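Local coordinates for Mgp-operon protein 3 (Mycoplasma pneumoniae, PDB 6RJ1) that acts as an extracellular cell-adhesion protein that, together with the adhesin P1, probably helps the bacterium attach to sugar-bearing host cells, at residues A[181-186]-A[663-668]; A[217-222]-A[570-575]; A[558-563]-A[576-581]. All coordinates share one frame; numbering follows the deposited sequence.

In the fold
Contacts 2 and 3 belong to one mixed sheet, in which strand 575-577 lies between strand 220-222 on one side and strand 549-563 on the other; Phe221 O reaches Ala576 N where they meet. Contact 3 is core, with every touching residue buried and largely backbone and apolar chemistry. Contact 2 is mostly buried but ends at the exposed Lys222, and a glutamine amide does most of the reaching. Contact 1 joins loop 181-186 to the start of helix 666-673 and turns from buried backbone to partly exposed polar side chains. Its loop also bonds to segment 217-222 of contact 2, Gly184 to Gly220 and Val185 to Thr219, whereas Val667 packs on Ser580 of contact 3.

Contact 1. Residues A[181-186]-A[663-668]; sequences RVNGVA and GDDGVT
Arg181 and Gly663 form a single backbone bridge, and the tight, buried half of the contact is built around it. Asp664 N donates to Arg181 O at 2.8 Å, with an N-H...O angle of 157°. The same oxygen lies 3.4 Å from Gly663 CA, which adds a CA-H...O contact, and Asp664 CB also rests against it. The guanidinium of Arg181 leads away from the bridge, to Leu179 O and to a salt bridge with Glu167, while the carboxylate of Asp664 turns to Ser761.

Farther along, the packing passes to partly exposed side chains. The side chains of Asn183 and Asp665 cross at about a right angle, their amide and carboxylate planes 48° apart. Asn183 OD1 sits 3.3 Å from Gly663 CA, and Asn183 ND2 makes a weak hydrogen bond of 3.4 Å to Asp665 OD1. CG of Asp665 is anti to the backbone N (chi1 -165°). Of the carboxylate oxygens, OD1 receives Asn183 weakly, and OD2 accepts a nearly straight bond of 3.3 Å from Val667 N, which arrives from above the carboxylate plane. Val182 points away from 663-668, and the chain beyond Asn183 departs towards strand 220-222, leaving this side the looser one.

Between the two halves the chain turns sharply at Asp664, where Asp665 N bonds weakly to Gly663 O at 2.8 Å. The result is an inverse gamma turn leading directly into a helix whose N-cap is Asp665, with the neighbouring loop bonded to the turn through Asp664 N and only weakly to the cap.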
ATOM      1  N   ARG A 181      -9.724  14.683   9.436  1.00 63.46           N
ATOM      2  CA  ARG A 181      -9.224  16.035   9.184  1.00 63.47           C
ATOM      3  C   ARG A 181     -10.425  16.937   8.904  1.00 68.77           C
ATOM      4  O   ARG A 181     -11.329  16.522   8.177  1.00 68.93           O
ATOM      5  CB  ARG A 181      -8.293  16.009   7.950  1.00 63.14           C
ATOM      6  CG  ARG A 181      -6.789  16.193   8.204  1.00 72.33           C
ATOM      7  CD  ARG A 181      -6.129  15.234   9.188  1.00 74.51           C
ATOM      8  NE  ARG A 181      -6.004  13.852   8.722  1.00 74.54           N
ATOM      9  CZ  ARG A 181      -4.844  13.243   8.479  1.00 86.83           C
ATOM     10  NH1 ARG A 181      -4.820  11.972   8.114  1.00 64.68           N
ATOM     11  NH2 ARG A 181      -3.699  13.902   8.608  1.00 78.39           N
ATOM     12  N   VAL A 182     -10.438  18.171   9.453  1.00 65.98           N
ATOM     13  CA  VAL A 182     -11.527  19.135   9.233  1.00 66.18           C
ATOM     14  C   VAL A 182     -11.736  19.377   7.731  1.00 71.34           C
ATOM     15  O   VAL A 182     -10.770  19.563   6.990  1.00 70.97           O
ATOM     16  CB  VAL A 182     -11.371  20.449  10.055  1.00 69.38           C
ATOM     17  CG1 VAL A 182     -12.489  21.443   9.739  1.00 68.38           C
ATOM     18  CG2 VAL A 182     -11.336  20.150  11.554  1.00 69.27           C
ATOM     19  N   ASN A 183     -12.997  19.284   7.289  1.00 68.49           N
ATOM     20  CA  ASN A 183     -13.403  19.464   5.900  1.00 67.75           C
ATOM     21  C   ASN A 183     -12.920  20.772   5.294  1.00 69.47           C
ATOM     22  O   ASN A 183     -12.940  21.819   5.948  1.00 68.12           O
ATOM     23  CB  ASN A 183     -14.927  19.407   5.777  1.00 66.74           C
ATOM     24  CG  ASN A 183     -15.503  18.067   5.445  1.00 78.15           C
ATOM     25  OD1 ASN A 183     -14.854  17.175   4.879  1.00 71.14           O
ATOM     26  ND2 ASN A 183     -16.767  17.923   5.768  1.00 73.40           N
ATOM     27  N   GLY A 184     -12.525  20.685   4.033  1.00 65.11           N
ATOM     28  CA  GLY A 184     -12.126  21.829   3.238  1.00 64.69           C
ATOM     29  C   GLY A 184     -13.341  22.645   2.834  1.00 69.00           C
ATOM     30  O   GLY A 184     -14.483  22.270   3.123  1.00 70.08           O
ATOM     31  N   VAL A 185     -13.096  23.773   2.175  1.00 63.63           N
ATOM     32  CA  VAL A 185     -14.106  24.712   1.704  1.00 62.72           C
ATOM     33  C   VAL A 185     -14.995  24.089   0.594  1.00 65.55           C
ATOM     34  O   VAL A 185     -14.513  23.242  -0.147  1.00 65.78           O
ATOM     35  CB  VAL A 185     -13.366  26.017   1.299  1.00 66.57           C
ATOM     36  CG1 VAL A 185     -14.072  26.790   0.201  1.00 66.37           C
ATOM     37  CG2 VAL A 185     -13.144  26.903   2.517  1.00 66.57           C
ATOM     38  N   ALA A 186     -16.300  24.455   0.531  1.00 60.31           N
ATOM     39  CA  ALA A 186     -17.245  23.964  -0.478  1.00 59.24           C
ATOM     40  C   ALA A 186     -16.871  24.524  -1.847  1.00 63.35           C
ATOM     41  O   ALA A 186     -16.338  25.628  -1.913  1.00 64.59           O
ATOM     42  CB  ALA A 186     -18.652  24.392  -0.116  1.00 59.70           C
ATOM     43  N   GLY A 663     -11.253  14.124   4.841  1.00 57.17           N
ATOM     44  CA  GLY A 663     -12.310  15.044   5.241  1.00 57.07           C
ATOM     45  C   GLY A 663     -13.308  14.372   6.155  1.00 63.21           C
ATOM     46  O   GLY A 663     -13.946  13.395   5.763  1.00 62.70           O
ATOM     47  N   ASP A 664     -13.400  14.860   7.393  1.00 61.36           N
ATOM     48  CA  ASP A 664     -14.265  14.358   8.460  1.00 61.92           C
ATOM     49  C   ASP A 664     -15.740  14.603   8.117  1.00 68.17           C
ATOM     50  O   ASP A 664     -16.367  15.546   8.605  1.00 67.79           O
ATOM     51  CB  ASP A 664     -13.848  14.994   9.797  1.00 63.49           C
ATOM     52  CG  ASP A 664     -14.521  14.409  11.008  1.00 78.18           C
ATOM     53  OD1 ASP A 664     -14.826  13.195  10.990  1.00 78.63           O
ATOM     54  OD2 ASP A 664     -14.740  15.164  11.984  1.00 86.53           O
ATOM     55  N   ASP A 665     -16.271  13.756   7.226  1.00 66.21           N
ATOM     56  CA  ASP A 665     -17.631  13.828   6.701  1.00 66.15           C
ATOM     57  C   ASP A 665     -18.172  12.410   6.435  1.00 68.75           C
ATOM     58  O   ASP A 665     -17.411  11.430   6.447  1.00 66.67           O
ATOM     59  CB  ASP A 665     -17.627  14.658   5.396  1.00 68.43           C
ATOM     60  CG  ASP A 665     -19.002  15.111   4.938  1.00 86.79           C
ATOM     61  OD1 ASP A 665     -19.560  16.046   5.562  1.00 88.31           O
ATOM     62  OD2 ASP A 665     -19.526  14.527   3.962  1.00 94.48           O
ATOM     63  N   GLY A 666     -19.479  12.331   6.195  1.00 65.64           N
ATOM     64  CA  GLY A 666     -20.174  11.089   5.890  1.00 65.92           C
ATOM     65  C   GLY A 666     -19.782  10.467   4.564  1.00 70.44           C
ATOM     66  O   GLY A 666     -19.662   9.243   4.479  1.00 69.99           O
ATOM     67  N   VAL A 667     -19.572  11.298   3.520  1.00 67.84           N
ATOM     68  CA  VAL A 667     -19.231  10.824   2.175  1.00 68.21           C
ATOM     69  C   VAL A 667     -17.924   9.996   2.185  1.00 73.61           C
ATOM     70  O   VAL A 667     -17.904   8.906   1.615  1.00 74.00           O
ATOM     71  CB  VAL A 667     -19.250  11.949   1.103  1.00 71.90           C
ATOM     72  CG1 VAL A 667     -18.158  12.985   1.325  1.00 72.05           C
ATOM     73  CG2 VAL A 667     -19.188  11.379  -0.308  1.00 71.54           C
ATOM     74  N   THR A 668     -16.886  10.468   2.894  1.00 69.95           N
ATOM     75  CA  THR A 668     -15.592   9.783   3.022  1.00 69.86           C
ATOM     76  C   THR A 668     -15.746   8.440   3.759  1.00 72.82           C
ATOM     77  O   THR A 668     -15.098   7.461   3.383  1.00 72.64           O
ATOM     78  CB  THR A 668     -14.560  10.721   3.651  1.00 80.56           C
ATOM     79  OG1 THR A 668     -15.150  11.282   4.815  1.00 84.88           O
ATOM     80  CG2 THR A 668     -14.159  11.859   2.716  1.00 79.46           C
TER

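Contact 2. Residues A[217-222]-A[570-575]; sequences AVTGFK and ASTYNQ
The flat amide of Gln575 reaches across to Thr219, the two side chains crossing at about a right angle: NE2 makes a weak hydrogen bond of 3.1 Å to Thr219 OG1, and OE1 accepts from Val185 N in the adjoining loop. The motif is a short antiparallel pairing within a mixed sheet, with Lys222 and Gln575 as a non-hydrogen-bonded pair and their side chains on the same face. Of the rings, Phe221 points away from 570-575 and packs on Ala576 and Arg181, while Tyr573 carries Asn574 CB on one face, 3.9 Å above the plane and offset toward the rim.

Segment 570-575 approaches the pairing through two overlapping beta turns, type I from Ala570 to Tyr573 and type II from Thr572 to Gln575. Thr219 OG1 lies between the backbone N and the carbonyl carbon (chi1 65°); there it receives Gln575 and also bonds to Val185 O. Gly220 has backbone angles at which a side chain would jam against the carbonyl O of Thr219. Its N lies 3.4 Å from Gln575 NE2, two donors side by side without a bond. Phe221 O, which bonds to the backbone of Ala576, lies 3.4 Å from Gln575 CA.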
ATOM      1  N   ALA A 217     -20.307  20.577  -2.236  1.00 59.18           N
ATOM      2  CA  ALA A 217     -19.329  19.486  -2.300  1.00 58.98           C
ATOM      3  C   ALA A 217     -17.947  19.962  -1.831  1.00 63.38           C
ATOM      4  O   ALA A 217     -17.437  20.976  -2.314  1.00 63.22           O
ATOM      5  CB  ALA A 217     -19.252  18.920  -3.708  1.00 59.59           C
ATOM      6  N   VAL A 218     -17.389  19.262  -0.832  1.00 60.00           N
ATOM      7  CA  VAL A 218     -16.115  19.591  -0.190  1.00 59.09           C
ATOM      8  C   VAL A 218     -14.936  19.352  -1.138  1.00 64.23           C
ATOM      9  O   VAL A 218     -14.824  18.289  -1.746  1.00 64.33           O
ATOM     10  CB  VAL A 218     -15.962  18.881   1.185  1.00 61.43           C
ATOM     11  CG1 VAL A 218     -14.632  19.216   1.835  1.00 60.88           C
ATOM     12  CG2 VAL A 218     -17.116  19.248   2.125  1.00 60.59           C
ATOM     13  N   THR A 219     -14.076  20.379  -1.269  1.00 61.16           N
ATOM     14  CA  THR A 219     -12.893  20.421  -2.133  1.00 60.24           C
ATOM     15  C   THR A 219     -11.645  19.732  -1.548  1.00 63.49           C
ATOM     16  O   THR A 219     -10.657  19.549  -2.268  1.00 63.43           O
ATOM     17  CB  THR A 219     -12.584  21.870  -2.523  1.00 65.76           C
ATOM     18  OG1 THR A 219     -12.218  22.608  -1.354  1.00 63.25           O
ATOM     19  CG2 THR A 219     -13.732  22.541  -3.244  1.00 62.97           C
ATOM     20  N   GLY A 220     -11.692  19.360  -0.271  1.00 58.49           N
ATOM     21  CA  GLY A 220     -10.567  18.699   0.370  1.00 57.93           C
ATOM     22  C   GLY A 220     -10.598  18.693   1.878  1.00 62.39           C
ATOM     23  O   GLY A 220     -11.663  18.570   2.487  1.00 63.28           O
ATOM     24  N   PHE A 221      -9.414  18.778   2.491  1.00 57.01           N
ATOM     25  CA  PHE A 221      -9.279  18.749   3.941  1.00 55.58           C
ATOM     26  C   PHE A 221      -8.190  19.701   4.428  1.00 58.06           C
ATOM     27  O   PHE A 221      -7.169  19.874   3.759  1.00 56.37           O
ATOM     28  CB  PHE A 221      -9.069  17.300   4.457  1.00 56.73           C
ATOM     29  CG  PHE A 221      -7.867  16.562   3.909  1.00 57.42           C
ATOM     30  CD1 PHE A 221      -7.951  15.850   2.718  1.00 60.96           C
ATOM     31  CD2 PHE A 221      -6.667  16.534   4.611  1.00 58.25           C
ATOM     32  CE1 PHE A 221      -6.841  15.144   2.219  1.00 61.66           C
ATOM     33  CE2 PHE A 221      -5.561  15.829   4.119  1.00 61.24           C
ATOM     34  CZ  PHE A 221      -5.654  15.138   2.924  1.00 59.79           C
ATOM     35  N   LYS A 222      -8.432  20.322   5.597  1.00 54.86           N
ATOM     36  CA  LYS A 222      -7.535  21.258   6.266  1.00 54.73           C
ATOM     37  C   LYS A 222      -6.215  20.579   6.681  1.00 61.09           C
ATOM     38  O   LYS A 222      -6.227  19.469   7.227  1.00 59.61           O
ATOM     39  CB  LYS A 222      -8.234  21.882   7.478  1.00 56.24           C
ATOM     40  CG  LYS A 222      -9.367  22.829   7.113  1.00 67.50           C
ATOM     41  CD  LYS A 222      -9.716  23.745   8.269  1.00 81.87           C
ATOM     42  CE  LYS A 222     -10.761  24.771   7.885  1.00 98.16           C
ATOM     43  NZ  LYS A 222     -11.200  25.582   9.054  1.00105.60           N
ATOM     44  N   ALA A 570      -7.271  33.176   1.541  1.00 73.36           N
ATOM     45  CA  ALA A 570      -7.619  32.410   0.337  1.00 72.93           C
ATOM     46  C   ALA A 570      -8.514  31.233   0.717  1.00 77.52           C
ATOM     47  O   ALA A 570      -8.355  30.656   1.800  1.00 77.41           O
ATOM     48  CB  ALA A 570      -6.367  31.917  -0.378  1.00 73.50           C
ATOM     49  N   SER A 571      -9.487  30.924  -0.156  1.00 73.48           N
ATOM     50  CA  SER A 571     -10.478  29.870   0.031  1.00 73.08           C
ATOM     51  C   SER A 571      -9.841  28.544   0.396  1.00 75.54           C
ATOM     52  O   SER A 571     -10.183  27.972   1.431  1.00 74.83           O
ATOM     53  CB  SER A 571     -11.332  29.716  -1.226  1.00 78.37           C
ATOM     54  OG  SER A 571     -12.714  29.804  -0.921  1.00 93.20           O
ATOM     55  N   THR A 572      -8.871  28.091  -0.422  1.00 70.57           N
ATOM     56  CA  THR A 572      -8.204  26.807  -0.245  1.00 69.47           C
ATOM     57  C   THR A 572      -6.830  26.931   0.439  1.00 72.80           C
ATOM     58  O   THR A 572      -6.007  26.021   0.323  1.00 72.71           O
ATOM     59  CB  THR A 572      -8.159  26.057  -1.581  1.00 72.03           C
ATOM     60  OG1 THR A 572      -7.572  26.887  -2.579  1.00 69.06           O
ATOM     61  CG2 THR A 572      -9.534  25.615  -2.036  1.00 69.46           C
ATOM     62  N   TYR A 573      -6.610  28.019   1.204  1.00 68.71           N
ATOM     63  CA  TYR A 573      -5.368  28.241   1.950  1.00 68.45           C
ATOM     64  C   TYR A 573      -5.228  27.212   3.057  1.00 70.79           C
ATOM     65  O   TYR A 573      -6.193  26.978   3.784  1.00 71.56           O
ATOM     66  CB  TYR A 573      -5.331  29.666   2.534  1.00 70.55           C
ATOM     67  CG  TYR A 573      -4.303  29.891   3.626  1.00 73.59           C
ATOM     68  CD1 TYR A 573      -2.952  30.052   3.321  1.00 75.72           C
ATOM     69  CD2 TYR A 573      -4.683  29.968   4.964  1.00 74.64           C
ATOM     70  CE1 TYR A 573      -2.004  30.267   4.322  1.00 76.86           C
ATOM     71  CE2 TYR A 573      -3.744  30.185   5.974  1.00 75.65           C
ATOM     72  CZ  TYR A 573      -2.406  30.335   5.649  1.00 83.72           C
ATOM     73  OH  TYR A 573      -1.486  30.546   6.651  1.00 83.49           O
ATOM     74  N   ASN A 574      -4.025  26.605   3.185  1.00 65.70           N
ATOM     75  CA  ASN A 574      -3.667  25.604   4.200  1.00 65.23           C
ATOM     76  C   ASN A 574      -4.509  24.320   4.071  1.00 68.53           C
ATOM     77  O   ASN A 574      -4.750  23.636   5.070  1.00 69.27           O
ATOM     78  CB  ASN A 574      -3.766  26.212   5.630  1.00 68.21           C
ATOM     79  CG  ASN A 574      -2.579  26.030   6.550  1.00 87.22           C
ATOM     80  OD1 ASN A 574      -1.695  25.193   6.344  1.00 83.03           O
ATOM     81  ND2 ASN A 574      -2.557  26.813   7.620  1.00 75.73           N
ATOM     82  N   GLN A 575      -4.948  23.983   2.845  1.00 63.08           N
ATOM     83  CA  GLN A 575      -5.748  22.781   2.649  1.00 61.65           C
ATOM     84  C   GLN A 575      -5.297  21.932   1.452  1.00 62.77           C
ATOM     85  O   GLN A 575      -4.684  22.442   0.506  1.00 60.78           O
ATOM     86  CB  GLN A 575      -7.264  23.100   2.584  1.00 62.60           C
ATOM     87  CG  GLN A 575      -7.841  23.324   1.189  1.00 65.73           C
ATOM     88  CD  GLN A 575      -9.333  23.128   1.135  1.00 73.74           C
ATOM     89  OE1 GLN A 575     -10.116  23.935   1.646  1.00 68.54           O
ATOM     90  NE2 GLN A 575      -9.766  22.064   0.490  1.00 61.18           N
TER

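Contact 3. Residues A[558-563]-A[576-581]; sequences GAVGYD and ALAWST
Ala576 and Tyr562 sit opposite each other as an antiparallel, non-hydrogen-bonded pair, and their side chains share one face of the sheet. Ala576 CA lies 4.0 Å from Tyr562 CB and 3.4 Å from Gly561 O, the latter a CA-H...O contact. The tyrosine ring leads away from this pair, and its hydroxyl bonds to Asp163 O. On its other side Ala576 is held by Phe221 O of strand 220-222, so this residue belongs to two strand pairings.

Leu577 comes next, paired with Gly561. Its N donates to Gly561 O at 2.8 Å and is almost straight at the hydrogen (172°), although the donor stands 40° above the carbonyl plane. The return bond of this pair is not direct: a water accepts from Gly561 N at 2.8 Å and donates to Leu577 O at 2.7 Å. The leucine side chain occupies the face opposite Ala576 and Tyr562, where it packs on Ile650 and Tyr638.

At Ala578 the strands are already parting, with CA of this residue 6.1 Å from Val560 CA. A side chain spans the gap instead. Val560 places CG1 beside its own backbone N (chi1 -66°), from where it touches Ala578 CB at 3.7 Å, and Val560 CB rests against Leu577 O. Trp579, Ser580 and Thr581 then leave strand 549-563 for other partners, Trp579 NE1 bonding to Gly600 O and Ser580 OG to Asp671.

The contact is thus the end of a beta-hairpin pairing with one direct bond, one water-mediated bond and then apolar packing. The buried polar backbone of Gly561 and Leu577 is satisfied there even though the strands separate, with the water standing in for the missing direct bond.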
ATOM      1  N   GLY A 558      -2.900   7.326  -1.274  1.00 55.14           N
ATOM      2  CA  GLY A 558      -3.554   8.595  -1.567  1.00 54.76           C
ATOM      3  C   GLY A 558      -2.559   9.648  -2.011  1.00 59.67           C
ATOM      4  O   GLY A 558      -1.612   9.931  -1.289  1.00 60.29           O
ATOM      5  N   ALA A 559      -2.714  10.177  -3.232  1.00 55.49           N
ATOM      6  CA  ALA A 559      -1.820  11.206  -3.757  1.00 54.67           C
ATOM      7  C   ALA A 559      -2.649  12.338  -4.363  1.00 58.58           C
ATOM      8  O   ALA A 559      -3.327  12.171  -5.388  1.00 59.78           O
ATOM      9  CB  ALA A 559      -0.861  10.620  -4.773  1.00 55.15           C
ATOM     10  N   VAL A 560      -2.639  13.478  -3.681  1.00 52.26           N
ATOM     11  CA  VAL A 560      -3.439  14.640  -4.047  1.00 50.50           C
ATOM     12  C   VAL A 560      -2.606  15.931  -4.099  1.00 56.51           C
ATOM     13  O   VAL A 560      -1.393  15.895  -3.874  1.00 57.35           O
ATOM     14  CB  VAL A 560      -4.675  14.777  -3.109  1.00 51.73           C
ATOM     15  CG1 VAL A 560      -5.645  13.621  -3.289  1.00 50.47           C
ATOM     16  CG2 VAL A 560      -4.270  14.936  -1.649  1.00 50.70           C
ATOM     17  N   GLY A 561      -3.267  17.044  -4.408  1.00 52.57           N
ATOM     18  CA  GLY A 561      -2.640  18.351  -4.446  1.00 52.92           C
ATOM     19  C   GLY A 561      -2.875  19.136  -3.170  1.00 58.97           C
ATOM     20  O   GLY A 561      -3.734  18.778  -2.367  1.00 57.98           O
ATOM     21  N   TYR A 562      -2.099  20.209  -2.967  1.00 58.08           N
ATOM     22  CA  TYR A 562      -2.249  21.099  -1.816  1.00 58.11           C
ATOM     23  C   TYR A 562      -1.858  22.523  -2.200  1.00 65.73           C
ATOM     24  O   TYR A 562      -0.928  22.709  -2.988  1.00 66.52           O
ATOM     25  CB  TYR A 562      -1.536  20.562  -0.560  1.00 58.08           C
ATOM     26  CG  TYR A 562      -0.053  20.845  -0.454  1.00 57.79           C
ATOM     27  CD1 TYR A 562       0.885  19.925  -0.911  1.00 59.39           C
ATOM     28  CD2 TYR A 562       0.412  21.972   0.216  1.00 58.01           C
ATOM     29  CE1 TYR A 562       2.251  20.153  -0.766  1.00 60.52           C
ATOM     30  CE2 TYR A 562       1.772  22.226   0.341  1.00 58.94           C
ATOM     31  CZ  TYR A 562       2.691  21.318  -0.159  1.00 67.92           C
ATOM     32  OH  TYR A 562       4.037  21.563  -0.013  1.00 69.18           O
ATOM     33  N   ASP A 563      -2.595  23.520  -1.688  1.00 64.36           N
ATOM     34  CA  ASP A 563      -2.336  24.924  -2.016  1.00 65.36           C
ATOM     35  C   ASP A 563      -1.139  25.488  -1.270  1.00 71.87           C
ATOM     36  O   ASP A 563      -1.118  25.485  -0.040  1.00 71.60           O
ATOM     37  CB  ASP A 563      -3.588  25.794  -1.798  1.00 67.03           C
ATOM     38  CG  ASP A 563      -3.692  27.034  -2.671  1.00 75.57           C
ATOM     39  OD1 ASP A 563      -2.675  27.409  -3.309  1.00 75.41           O
ATOM     40  OD2 ASP A 563      -4.782  27.642  -2.703  1.00 81.92           O
ATOM     41  N   ALA A 576      -5.597  20.621   1.535  1.00 58.36           N
ATOM     42  CA  ALA A 576      -5.338  19.653   0.483  1.00 57.96           C
ATOM     43  C   ALA A 576      -6.561  19.660  -0.431  1.00 61.54           C
ATOM     44  O   ALA A 576      -7.655  19.997   0.019  1.00 61.73           O
ATOM     45  CB  ALA A 576      -5.133  18.271   1.073  1.00 58.40           C
ATOM     46  N   LEU A 577      -6.373  19.337  -1.712  1.00 56.77           N
ATOM     47  CA  LEU A 577      -7.459  19.337  -2.680  1.00 56.06           C
ATOM     48  C   LEU A 577      -7.750  17.921  -3.143  1.00 60.32           C
ATOM     49  O   LEU A 577      -7.016  17.351  -3.954  1.00 59.14           O
ATOM     50  CB  LEU A 577      -7.166  20.296  -3.844  1.00 56.09           C
ATOM     51  CG  LEU A 577      -6.849  21.735  -3.448  1.00 60.48           C
ATOM     52  CD1 LEU A 577      -6.010  22.401  -4.483  1.00 61.10           C
ATOM     53  CD2 LEU A 577      -8.098  22.517  -3.185  1.00 61.58           C
ATOM     54  N   ALA A 578      -8.810  17.335  -2.557  1.00 57.64           N
ATOM     55  CA  ALA A 578      -9.262  15.965  -2.780  1.00 57.25           C
ATOM     56  C   ALA A 578     -10.775  15.904  -2.682  1.00 60.23           C
ATOM     57  O   ALA A 578     -11.371  16.656  -1.915  1.00 61.24           O
ATOM     58  CB  ALA A 578      -8.649  15.050  -1.733  1.00 58.23           C
ATOM     59  N   TRP A 579     -11.403  15.004  -3.441  1.00 54.38           N
ATOM     60  CA  TRP A 579     -12.857  14.862  -3.423  1.00 53.46           C
ATOM     61  C   TRP A 579     -13.289  13.436  -3.741  1.00 61.16           C
ATOM     62  O   TRP A 579     -12.531  12.679  -4.367  1.00 62.94           O
ATOM     63  CB  TRP A 579     -13.514  15.859  -4.398  1.00 51.05           C
ATOM     64  CG  TRP A 579     -13.036  15.697  -5.809  1.00 50.80           C
ATOM     65  CD1 TRP A 579     -13.521  14.830  -6.745  1.00 53.25           C
ATOM     66  CD2 TRP A 579     -11.913  16.355  -6.411  1.00 50.18           C
ATOM     67  NE1 TRP A 579     -12.764  14.901  -7.888  1.00 52.27           N
ATOM     68  CE2 TRP A 579     -11.770  15.831  -7.712  1.00 53.46           C
ATOM     69  CE3 TRP A 579     -11.000  17.332  -5.970  1.00 50.80           C
ATOM     70  CZ2 TRP A 579     -10.779  16.282  -8.594  1.00 52.23           C
ATOM     71  CZ3 TRP A 579      -9.993  17.743  -6.829  1.00 51.33           C
ATOM     72  CH2 TRP A 579      -9.909  17.246  -8.134  1.00 51.77           C
ATOM     73  N   SER A 580     -14.522  13.086  -3.335  1.00 58.13           N
ATOM     74  CA  SER A 580     -15.152  11.790  -3.571  1.00 58.64           C
ATOM     75  C   SER A 580     -15.398  11.593  -5.077  1.00 62.75           C
ATOM     76  O   SER A 580     -15.941  12.492  -5.742  1.00 62.58           O
ATOM     77  CB  SER A 580     -16.476  11.719  -2.815  1.00 63.20           C
ATOM     78  OG  SER A 580     -17.258  10.606  -3.219  1.00 74.83           O
ATOM     79  N   THR A 581     -14.988  10.426  -5.606  1.00 58.10           N
ATOM     80  CA  THR A 581     -15.154  10.092  -7.025  1.00 57.74           C
ATOM     81  C   THR A 581     -16.141   8.946  -7.240  1.00 61.32           C
ATOM     82  O   THR A 581     -16.064   8.254  -8.256  1.00 60.75           O
ATOM     83  CB  THR A 581     -13.813   9.802  -7.677  1.00 63.70           C
ATOM     84  OG1 THR A 581     -13.202   8.692  -7.021  1.00 61.25           O
ATOM     85  CG2 THR A 581     -12.904  11.007  -7.707  1.00 63.54           C
TER
HETATM   86  O   HOH W   1      -5.419  17.750  -6.068  1.00 53.28           O